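Local coordinates for CEL61B (Hypocrea jecorina, PDB 2VTC), which oxidatively cleaves glycosidic bonds of crystalline and amorphous polysaccharides such as cellulose, as a copper-dependent lytic polysaccharide monooxygenase, at residues P112-C120 with L132-G141; L181-M192 with P226-T234. All blocks are in the same frame, centred on the assembly; numbering follows the deposited sequence.

Contact 1 pairs two strands inside the fold, whereas contact 2 packs the end of a strand and the turns after it against an irregular segment beside the metal site; their centres lie about 20 Å apart. Strands 113-119 and 172-182 are neighbours in one sheet, and the second of these runs into the 181-192 segment. The two contacts therefore touch directly: Pro112 O is 3.2 Å from Leu181 N, a probable hydrogen bond, and Val114 CG2 packs 3.7 Å from Leu181 CD1. Nickel is bound here by His20, His108 and Tyr195, the copper ligands. The side chain of His184 in contact 2 comes to about 5 Å from this ion, and that of Ile113 in contact 1 only to about 13 Å.

Contact 1: residues P112-C120 with L132-G141; sequences PIVTYVVEC and LRWVKIQEAG
Val118 reaches across to Trp134 with its CG1 methyl, which stands over one face of the indole, 3.6 Å from the centroid of the Trp134 six-membered ring and 24° off the ring normal, a CH-pi contact. The same methyl meets Leu132 CD2 at 3.4 Å, and the two side chains cross at about a right angle. Val118 CG2 sits too close to Arg133 O, so the exact rotation of Val118 is doubtful.

Tyr116 continues this face of the antiparallel pair. With CG anti to the carbonyl carbon (chi1 -59°), its ring runs beside Lys136, Tyr116 CE1 lying 3.8 Å from Lys136 CB, while Tyr116 OH is hydrogen-bonded to Tyr221 OH. Lys136 NZ meets Glu139 OE1 at 2.8 Å from above the carboxylate plane, a salt bridge within the strand, and also hydrogen-bonds to Pro242 O and Pro244 O. Val117 points to the other face, its CG1 3.6 Å from Ile137 CG2; its backbone exchanges two hydrogen bonds with Val135, N to O each way.

A classic beta bulge shifts the register where Ile137 and Gln138 both face Thr115: Thr115 O accepts from Ile137 N and Gln138 N. Bent at chi2 (-82°), the Gln138 side chain returns over the neighbouring strand; its OE1 accepts from Thr115 OG1 at 2.8 Å, and its NE2 makes a weak bond to Ile113 O at 3.2 Å. A leucine in place of Gln138 would probably deprive the Thr115 hydroxyl of the OE1 acceptor and Ile113 O of the weak amide donor. A backbone ladder thus runs through both ends of this AA9 beta-sandwich pair, supplemented by apolar and aromatic packing around Trp134 and by a side-chain amide at the bulge.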
loop_
_atom_site.group_PDB
_atom_site.type_symbol
_atom_site.label_atom_id
_atom_site.label_comp_id
_atom_site.label_asym_id
_atom_site.label_seq_id
_atom_site.Cartn_x
_atom_site.Cartn_y
_atom_site.Cartn_z
ATOM N N PRO A 112 -11.982 -1.370 -2.192
ATOM C CA PRO A 112 -10.987 -1.488 -3.259
ATOM C C PRO A 112 -9.553 -1.693 -2.748
ATOM O O PRO A 112 -9.273 -1.543 -1.557
ATOM C CB PRO A 112 -11.081 -0.136 -3.959
ATOM C CG PRO A 112 -11.371 0.837 -2.819
ATOM C CD PRO A 112 -12.314 0.035 -1.903
ATOM N N ILE A 113 -8.677 -2.009 -3.686
ATOM C CA ILE A 113 -7.245 -2.204 -3.424
ATOM C C ILE A 113 -6.473 -1.387 -4.449
ATOM O O ILE A 113 -6.756 -1.475 -5.648
ATOM C CB ILE A 113 -6.857 -3.709 -3.552
ATOM C CG1 ILE A 113 -7.681 -4.555 -2.560
ATOM C CG2 ILE A 113 -5.349 -3.895 -3.358
ATOM C CD1 ILE A 113 -7.310 -6.020 -2.529
ATOM N N VAL A 114 -5.524 -0.563 -3.969
ATOM C CA VAL A 114 -4.718 0.278 -4.869
ATOM C C VAL A 114 -3.233 0.173 -4.468
ATOM O O VAL A 114 -2.914 -0.047 -3.290
ATOM C CB VAL A 114 -5.171 1.773 -4.821
ATOM C CG1 VAL A 114 -6.610 1.960 -5.354
ATOM C CG2 VAL A 114 -5.061 2.340 -3.388
ATOM N N THR A 115 -2.347 0.313 -5.463
ATOM C CA THR A 115 -0.895 0.323 -5.221
ATOM C C THR A 115 -0.245 1.474 -5.987
ATOM O O THR A 115 -0.585 1.745 -7.145
ATOM C CB THR A 115 -0.232 -1.012 -5.626
ATOM O OG1 THR A 115 -0.990 -2.087 -5.052
ATOM C CG2 THR A 115 1.199 -1.126 -5.105
ATOM N N TYR A 116 0.693 2.138 -5.313
ATOM C CA TYR A 116 1.401 3.292 -5.895
ATOM C C TYR A 116 2.906 3.026 -5.858
ATOM O O TYR A 116 3.390 2.167 -5.085
ATOM C CB TYR A 116 1.121 4.566 -5.079
ATOM C CG TYR A 116 -0.340 4.977 -4.964
ATOM C CD1 TYR A 116 -0.897 5.921 -5.824
ATOM C CD2 TYR A 116 -1.160 4.429 -3.958
ATOM C CE1 TYR A 116 -2.248 6.293 -5.727
ATOM C CE2 TYR A 116 -2.497 4.791 -3.849
ATOM C CZ TYR A 116 -3.032 5.731 -4.722
ATOM O OH TYR A 116 -4.358 6.115 -4.595
ATOM N N VAL A 117 3.638 3.804 -6.657
ATOM C CA VAL A 117 5.112 3.802 -6.617
ATOM C C VAL A 117 5.642 5.240 -6.595
ATOM O O VAL A 117 5.003 6.138 -7.114
ATOM C CB VAL A 117 5.704 2.988 -7.797
ATOM C CG1 VAL A 117 5.345 3.608 -9.131
ATOM C CG2 VAL A 117 7.229 2.769 -7.641
ATOM N N VAL A 118 6.769 5.431 -5.921
ATOM C CA VAL A 118 7.457 6.715 -5.884
ATOM C C VAL A 118 8.968 6.470 -6.016
ATOM O O VAL A 118 9.507 5.491 -5.479
ATOM C CB VAL A 118 7.208 7.443 -4.560
ATOM C CG1 VAL A 118 7.938 6.753 -3.455
ATOM C CG2 VAL A 118 7.695 8.855 -4.634
ATOM N N GLU A 119 9.651 7.390 -6.698
ATOM C CA GLU A 119 11.113 7.338 -6.763
ATOM C C GLU A 119 11.773 8.082 -5.589
ATOM O O GLU A 119 11.236 9.068 -5.078
ATOM C CB GLU A 119 11.606 7.885 -8.111
ATOM C CG GLU A 119 13.103 7.594 -8.348
ATOM C CD GLU A 119 13.636 8.129 -9.682
ATOM O OE1 GLU A 119 12.851 8.631 -10.513
ATOM O OE2 GLU A 119 14.876 8.025 -9.871
ATOM N N CYS A 120 12.952 7.613 -5.182
ATOM C CA CYS A 120 13.724 8.256 -4.126
ATOM C C CYS A 120 14.894 9.010 -4.718
ATOM O O CYS A 120 15.517 8.516 -5.666
ATOM C CB CYS A 120 14.286 7.226 -3.149
ATOM S SG CYS A 120 12.963 6.257 -2.324
ATOM N N LEU A 132 8.048 12.339 -0.976
ATOM C CA LEU A 132 7.717 11.313 -1.971
ATOM C C LEU A 132 6.465 11.706 -2.756
ATOM O O LEU A 132 5.518 12.264 -2.194
ATOM C CB LEU A 132 7.539 9.946 -1.312
ATOM C CG LEU A 132 8.804 9.311 -0.723
ATOM C CD1 LEU A 132 8.464 8.056 0.062
ATOM C CD2 LEU A 132 9.836 8.993 -1.835
ATOM N N ARG A 133 6.485 11.429 -4.059
ATOM C CA ARG A 133 5.345 11.733 -4.947
ATOM C C ARG A 133 4.905 10.450 -5.624
ATOM O O ARG A 133 5.700 9.754 -6.231
ATOM C CB ARG A 133 5.689 12.825 -5.985
ATOM C CG ARG A 133 6.243 14.132 -5.364
ATOM C CD ARG A 133 6.580 15.208 -6.425
ATOM N NE ARG A 133 5.378 15.522 -7.183
ATOM C CZ ARG A 133 4.514 16.483 -6.857
ATOM N NH1 ARG A 133 4.770 17.291 -5.835
ATOM N NH2 ARG A 133 3.414 16.654 -7.576
ATOM N N TRP A 134 3.619 10.109 -5.487
ATOM C CA TRP A 134 3.145 8.781 -5.813
ATOM C C TRP A 134 2.416 8.697 -7.138
ATOM O O TRP A 134 1.661 9.593 -7.500
ATOM C CB TRP A 134 2.181 8.353 -4.694
ATOM C CG TRP A 134 2.880 8.359 -3.384
ATOM C CD1 TRP A 134 2.855 9.359 -2.439
ATOM C CD2 TRP A 134 3.723 7.332 -2.864
ATOM N NE1 TRP A 134 3.648 9.025 -1.365
ATOM C CE2 TRP A 134 4.181 7.777 -1.587
ATOM C CE3 TRP A 134 4.170 6.089 -3.357
ATOM C CZ2 TRP A 134 5.050 7.018 -0.795
ATOM C CZ3 TRP A 134 5.041 5.331 -2.553
ATOM C CH2 TRP A 134 5.467 5.813 -1.286
ATOM N N VAL A 135 2.670 7.595 -7.846
ATOM C CA VAL A 135 2.030 7.304 -9.116
ATOM C C VAL A 135 1.256 5.990 -8.998
ATOM O O VAL A 135 1.823 4.991 -8.619
ATOM C CB VAL A 135 3.112 7.201 -10.227
ATOM C CG1 VAL A 135 2.513 6.780 -11.542
ATOM C CG2 VAL A 135 3.823 8.557 -10.379
ATOM N N LYS A 136 -0.043 6.015 -9.311
ATOM C CA LYS A 136 -0.862 4.789 -9.207
ATOM C C LYS A 136 -0.479 3.775 -10.286
ATOM O O LYS A 136 -0.487 4.111 -11.471
ATOM C CB LYS A 136 -2.343 5.134 -9.332
ATOM C CG LYS A 136 -3.275 3.925 -9.089
ATOM C CD LYS A 136 -4.734 4.306 -9.312
ATOM C CE LYS A 136 -5.395 4.875 -8.042
ATOM N NZ LYS A 136 -6.756 5.456 -8.326
ATOM N N ILE A 137 -0.160 2.548 -9.877
ATOM C CA ILE A 137 0.195 1.485 -10.835
ATOM C C ILE A 137 -0.754 0.275 -10.813
ATOM O O ILE A 137 -0.636 -0.629 -11.652
ATOM C CB ILE A 137 1.675 1.012 -10.671
ATOM C CG1 ILE A 137 1.922 0.411 -9.273
ATOM C CG2 ILE A 137 2.623 2.182 -10.988
ATOM C CD1 ILE A 137 3.105 -0.522 -9.183
ATOM N N GLN A 138 -1.683 0.266 -9.861
ATOM C CA GLN A 138 -2.683 -0.808 -9.743
ATOM C C GLN A 138 -3.926 -0.295 -9.013
ATOM O O GLN A 138 -3.828 0.447 -8.040
ATOM C CB GLN A 138 -2.067 -2.013 -9.014
ATOM C CG GLN A 138 -3.007 -3.219 -8.730
ATOM C CD GLN A 138 -3.861 -3.030 -7.472
ATOM O OE1 GLN A 138 -3.410 -2.473 -6.451
ATOM N NE2 GLN A 138 -5.109 -3.510 -7.534
ATOM N N GLU A 139 -5.100 -0.666 -9.517
ATOM C CA GLU A 139 -6.344 -0.408 -8.786
ATOM C C GLU A 139 -7.394 -1.475 -9.111
ATOM O O GLU A 139 -7.475 -1.966 -10.249
ATOM C CB GLU A 139 -6.909 0.995 -9.077
ATOM C CG GLU A 139 -7.278 1.259 -10.545
ATOM C CD GLU A 139 -7.888 2.613 -10.807
ATOM O OE1 GLU A 139 -8.041 3.423 -9.852
ATOM O OE2 GLU A 139 -8.247 2.870 -11.988
ATOM N N ALA A 140 -8.172 -1.840 -8.102
ATOM C CA ALA A 140 -9.248 -2.825 -8.296
ATOM C C ALA A 140 -10.376 -2.473 -7.347
ATOM O O ALA A 140 -10.150 -2.178 -6.165
ATOM C CB ALA A 140 -8.745 -4.245 -8.055
ATOM N N GLY A 141 -11.609 -2.519 -7.858
ATOM C CA GLY A 141 -12.777 -2.116 -7.075
ATOM C C GLY A 141 -13.785 -3.240 -6.924
ATOM O O GLY A 141 -13.440 -4.316 -6.425
#

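Contact 2: residues L181-M192 with P226-T234; sequences LAAHGASSANGM and PGILFNPYT
Met192 and Ile228 are bridged by a water that accepts from Met192 N at 3.0 Å and lies in donating reach of Ile228 O and Ser188 O, although further acceptors compete for its protons. It sits where the loop after strand 172-182, built from two overlapping type I turns (Ala183-Ala186, Gly185-Ser188) and a type II turn (Ser188-Gly191), meets the irregular 226-234 segment. Direct backbone bonding follows at Ala186 O, which accepts from Phe230 N at 3.1 Å with the donor well above the carbonyl plane, and also receives the CA-H of Leu229.

Phe230 CG lies between its backbone N and carbonyl carbon (chi1 79°), which turns the ring back to the turns: Ala183 CB touches Phe230 CZ at 3.7 Å, Ala186 CB packs on CE2, and the Met192 CE methyl lies at the ring edge. Met192, bent at chi2 and chi3, brings CE to 3.3 Å from Gly227 O. Deeper in, Ile228 CD1 packs on Leu181 CD2.

These turns carry His184, an O2-binding residue by similarity, whose ring stacks on the copper ligand His108. On its backbone side, Tyr233 OH lies 2.8 Å from His184 O, at best a weak hydrogen bond, since its proton has another acceptor in reach. Asn231 OD1 accepts from Tyr233 N at 3.0 Å, an Asx turn that ties down the Tyr233 backbone, and Pro232 CG stands 3.7 Å above the centre of the Tyr233 ring.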
loop_
_atom_site.group_PDB
_atom_site.type_symbol
_atom_site.label_atom_id
_atom_site.label_comp_id
_atom_site.label_asym_id
_atom_site.label_seq_id
_atom_site.Cartn_x
_atom_site.Cartn_y
_atom_site.Cartn_z
ATOM N N LEU A 181 -8.458 -0.187 1.167
ATOM C CA LEU A 181 -9.383 0.812 1.704
ATOM C C LEU A 181 -10.653 0.069 2.127
ATOM O O LEU A 181 -11.557 -0.127 1.299
ATOM C CB LEU A 181 -9.728 1.881 0.677
ATOM C CG LEU A 181 -8.567 2.837 0.297
ATOM C CD1 LEU A 181 -7.720 2.172 -0.779
ATOM C CD2 LEU A 181 -9.131 4.142 -0.194
ATOM N N ALA A 182 -10.698 -0.361 3.391
ATOM C CA ALA A 182 -11.837 -1.170 3.904
ATOM C C ALA A 182 -13.041 -0.257 4.112
ATOM O O ALA A 182 -13.009 0.751 4.858
ATOM C CB ALA A 182 -11.438 -1.925 5.196
ATOM N N ALA A 183 -14.135 -0.623 3.422
ATOM C CA ALA A 183 -15.248 0.277 3.215
ATOM C C ALA A 183 -16.547 -0.094 3.965
ATOM O O ALA A 183 -17.558 0.547 3.735
ATOM C CB ALA A 183 -15.538 0.415 1.693
ATOM N N HIS A 184 -16.495 -1.096 4.842
ATOM C CA HIS A 184 -17.704 -1.490 5.623
ATOM C C HIS A 184 -18.363 -0.324 6.365
ATOM O O HIS A 184 -19.603 -0.324 6.568
ATOM C CB HIS A 184 -17.413 -2.650 6.569
ATOM C CG HIS A 184 -16.143 -2.494 7.343
ATOM N ND1 HIS A 184 -16.115 -2.098 8.662
ATOM C CD2 HIS A 184 -14.852 -2.680 6.975
ATOM C CE1 HIS A 184 -14.860 -2.048 9.077
ATOM N NE2 HIS A 184 -14.073 -2.384 8.071
ATOM N N GLY A 185 -17.557 0.658 6.784
ATOM C CA GLY A 185 -18.047 1.861 7.456
ATOM C C GLY A 185 -18.109 3.134 6.631
ATOM O O GLY A 185 -18.343 4.221 7.167
ATOM N N ALA A 186 -17.905 3.017 5.321
ATOM C CA ALA A 186 -17.757 4.177 4.438
ATOM C C ALA A 186 -19.005 5.063 4.237
ATOM O O ALA A 186 -18.915 6.174 3.684
ATOM C CB ALA A 186 -17.192 3.716 3.080
ATOM N N SER A 187 -20.179 4.594 4.660
ATOM C CA SER A 187 -21.380 5.448 4.517
ATOM C C SER A 187 -21.376 6.686 5.427
ATOM O O SER A 187 -22.029 7.685 5.109
ATOM C CB SER A 187 -22.690 4.645 4.686
ATOM O OG SER A 187 -22.817 4.191 6.019
ATOM N N SER A 188 -20.615 6.614 6.528
ATOM C CA SER A 188 -20.419 7.730 7.475
ATOM C C SER A 188 -19.155 8.539 7.211
ATOM O O SER A 188 -18.133 7.977 6.809
ATOM C CB SER A 188 -20.285 7.197 8.901
ATOM O OG SER A 188 -21.432 6.481 9.323
ATOM N N ALA A 189 -19.226 9.845 7.473
ATOM C CA ALA A 189 -18.043 10.711 7.497
ATOM C C ALA A 189 -16.965 10.117 8.410
ATOM O O ALA A 189 -17.246 9.650 9.523
ATOM C CB ALA A 189 -18.416 12.110 7.946
ATOM N N ASN A 190 -15.727 10.099 7.905
ATOM C CA ASN A 190 -14.593 9.530 8.631
ATOM C C ASN A 190 -14.646 8.005 8.784
ATOM O O ASN A 190 -13.867 7.415 9.538
ATOM C CB ASN A 190 -14.409 10.243 9.992
ATOM C CG ASN A 190 -12.996 10.125 10.523
ATOM O OD1 ASN A 190 -12.762 9.684 11.661
ATOM N ND2 ASN A 190 -12.041 10.506 9.694
ATOM N N GLY A 191 -15.534 7.340 8.029
ATOM C CA GLY A 191 -15.715 5.892 8.180
ATOM C C GLY A 191 -14.794 4.960 7.413
ATOM O O GLY A 191 -14.520 3.853 7.875
ATOM N N MET A 192 -14.329 5.406 6.239
ATOM C CA MET A 192 -13.353 4.650 5.435
ATOM C C MET A 192 -12.113 4.322 6.268
ATOM O O MET A 192 -11.636 5.176 7.036
ATOM C CB MET A 192 -12.948 5.465 4.192
ATOM C CG MET A 192 -12.003 4.731 3.250
ATOM S SD MET A 192 -12.593 3.130 2.605
ATOM C CE MET A 192 -13.489 3.709 1.168
ATOM N N PRO A 226 -16.128 10.634 -3.810
ATOM C CA PRO A 226 -17.228 9.693 -4.077
ATOM C C PRO A 226 -16.985 8.205 -3.771
ATOM O O PRO A 226 -17.962 7.471 -3.521
ATOM C CB PRO A 226 -17.545 9.945 -5.568
ATOM C CG PRO A 226 -16.294 10.535 -6.140
ATOM C CD PRO A 226 -15.771 11.395 -5.015
ATOM N N GLY A 227 -15.722 7.752 -3.793
ATOM C CA GLY A 227 -15.379 6.376 -3.467
ATOM C C GLY A 227 -14.849 6.218 -2.054
ATOM O O GLY A 227 -14.498 5.111 -1.627
ATOM N N ILE A 228 -14.809 7.341 -1.330
ATOM C CA ILE A 228 -14.394 7.363 0.078
ATOM C C ILE A 228 -15.634 7.378 0.994
ATOM O O ILE A 228 -15.691 6.645 2.002
ATOM C CB ILE A 228 -13.501 8.606 0.395
ATOM C CG1 ILE A 228 -12.136 8.508 -0.316
ATOM C CG2 ILE A 228 -13.357 8.853 1.941
ATOM C CD1 ILE A 228 -11.242 7.329 0.086
ATOM N N LEU A 229 -16.594 8.213 0.605
ATOM C CA LEU A 229 -17.867 8.368 1.331
ATOM C C LEU A 229 -19.019 7.883 0.430
ATOM O O LEU A 229 -19.403 8.574 -0.511
ATOM C CB LEU A 229 -18.072 9.823 1.704
ATOM C CG LEU A 229 -19.341 10.212 2.495
ATOM C CD1 LEU A 229 -19.300 9.627 3.903
ATOM C CD2 LEU A 229 -19.521 11.716 2.516
ATOM N N PHE A 230 -19.510 6.688 0.731
ATOM C CA PHE A 230 -20.513 6.016 -0.116
ATOM C C PHE A 230 -21.152 4.873 0.641
ATOM O O PHE A 230 -20.623 4.390 1.639
ATOM C CB PHE A 230 -19.875 5.519 -1.439
ATOM C CG PHE A 230 -19.090 4.244 -1.294
ATOM C CD1 PHE A 230 -19.626 3.020 -1.700
ATOM C CD2 PHE A 230 -17.804 4.255 -0.743
ATOM C CE1 PHE A 230 -18.929 1.833 -1.538
ATOM C CE2 PHE A 230 -17.081 3.081 -0.600
ATOM C CZ PHE A 230 -17.626 1.854 -1.003
ATOM N N ASN A 231 -22.301 4.401 0.142
ATOM C CA ASN A 231 -23.016 3.332 0.807
ATOM C C ASN A 231 -22.638 1.968 0.220
ATOM O O ASN A 231 -22.961 1.691 -0.932
ATOM C CB ASN A 231 -24.537 3.580 0.684
ATOM C CG ASN A 231 -25.361 2.587 1.472
ATOM O OD1 ASN A 231 -24.835 1.748 2.208
ATOM N ND2 ASN A 231 -26.689 2.667 1.301
ATOM N N PRO A 232 -21.949 1.107 0.996
ATOM C CA PRO A 232 -21.588 -0.220 0.485
ATOM C C PRO A 232 -22.704 -1.276 0.582
ATOM O O PRO A 232 -22.537 -2.394 0.104
ATOM C CB PRO A 232 -20.418 -0.626 1.377
ATOM C CG PRO A 232 -20.767 0.030 2.713
ATOM C CD PRO A 232 -21.448 1.326 2.369
ATOM N N TYR A 233 -23.824 -0.920 1.196
ATOM C CA TYR A 233 -24.862 -1.900 1.526
ATOM C C TYR A 233 -26.082 -1.747 0.627
ATOM O O TYR A 233 -27.227 -1.885 1.070
ATOM C CB TYR A 233 -25.241 -1.779 3.005
ATOM C CG TYR A 233 -24.074 -2.044 3.928
ATOM C CD1 TYR A 233 -23.353 -3.231 3.836
ATOM C CD2 TYR A 233 -23.692 -1.115 4.890
ATOM C CE1 TYR A 233 -22.267 -3.491 4.670
ATOM C CE2 TYR A 233 -22.604 -1.365 5.746
ATOM C CZ TYR A 233 -21.901 -2.561 5.622
ATOM O OH TYR A 233 -20.833 -2.865 6.443
ATOM N N THR A 234 -25.815 -1.429 -0.628
ATOM C CA THR A 234 -26.844 -1.343 -1.658
ATOM C C THR A 234 -26.195 -1.768 -2.974
ATOM O O THR A 234 -24.966 -1.748 -3.094
ATOM C CB THR A 234 -27.437 0.075 -1.749
ATOM O OG1 THR A 234 -28.544 0.074 -2.666
ATOM C CG2 THR A 234 -26.376 1.100 -2.208
HETATM O O HOH W 1 -16.115 7.361 4.814
#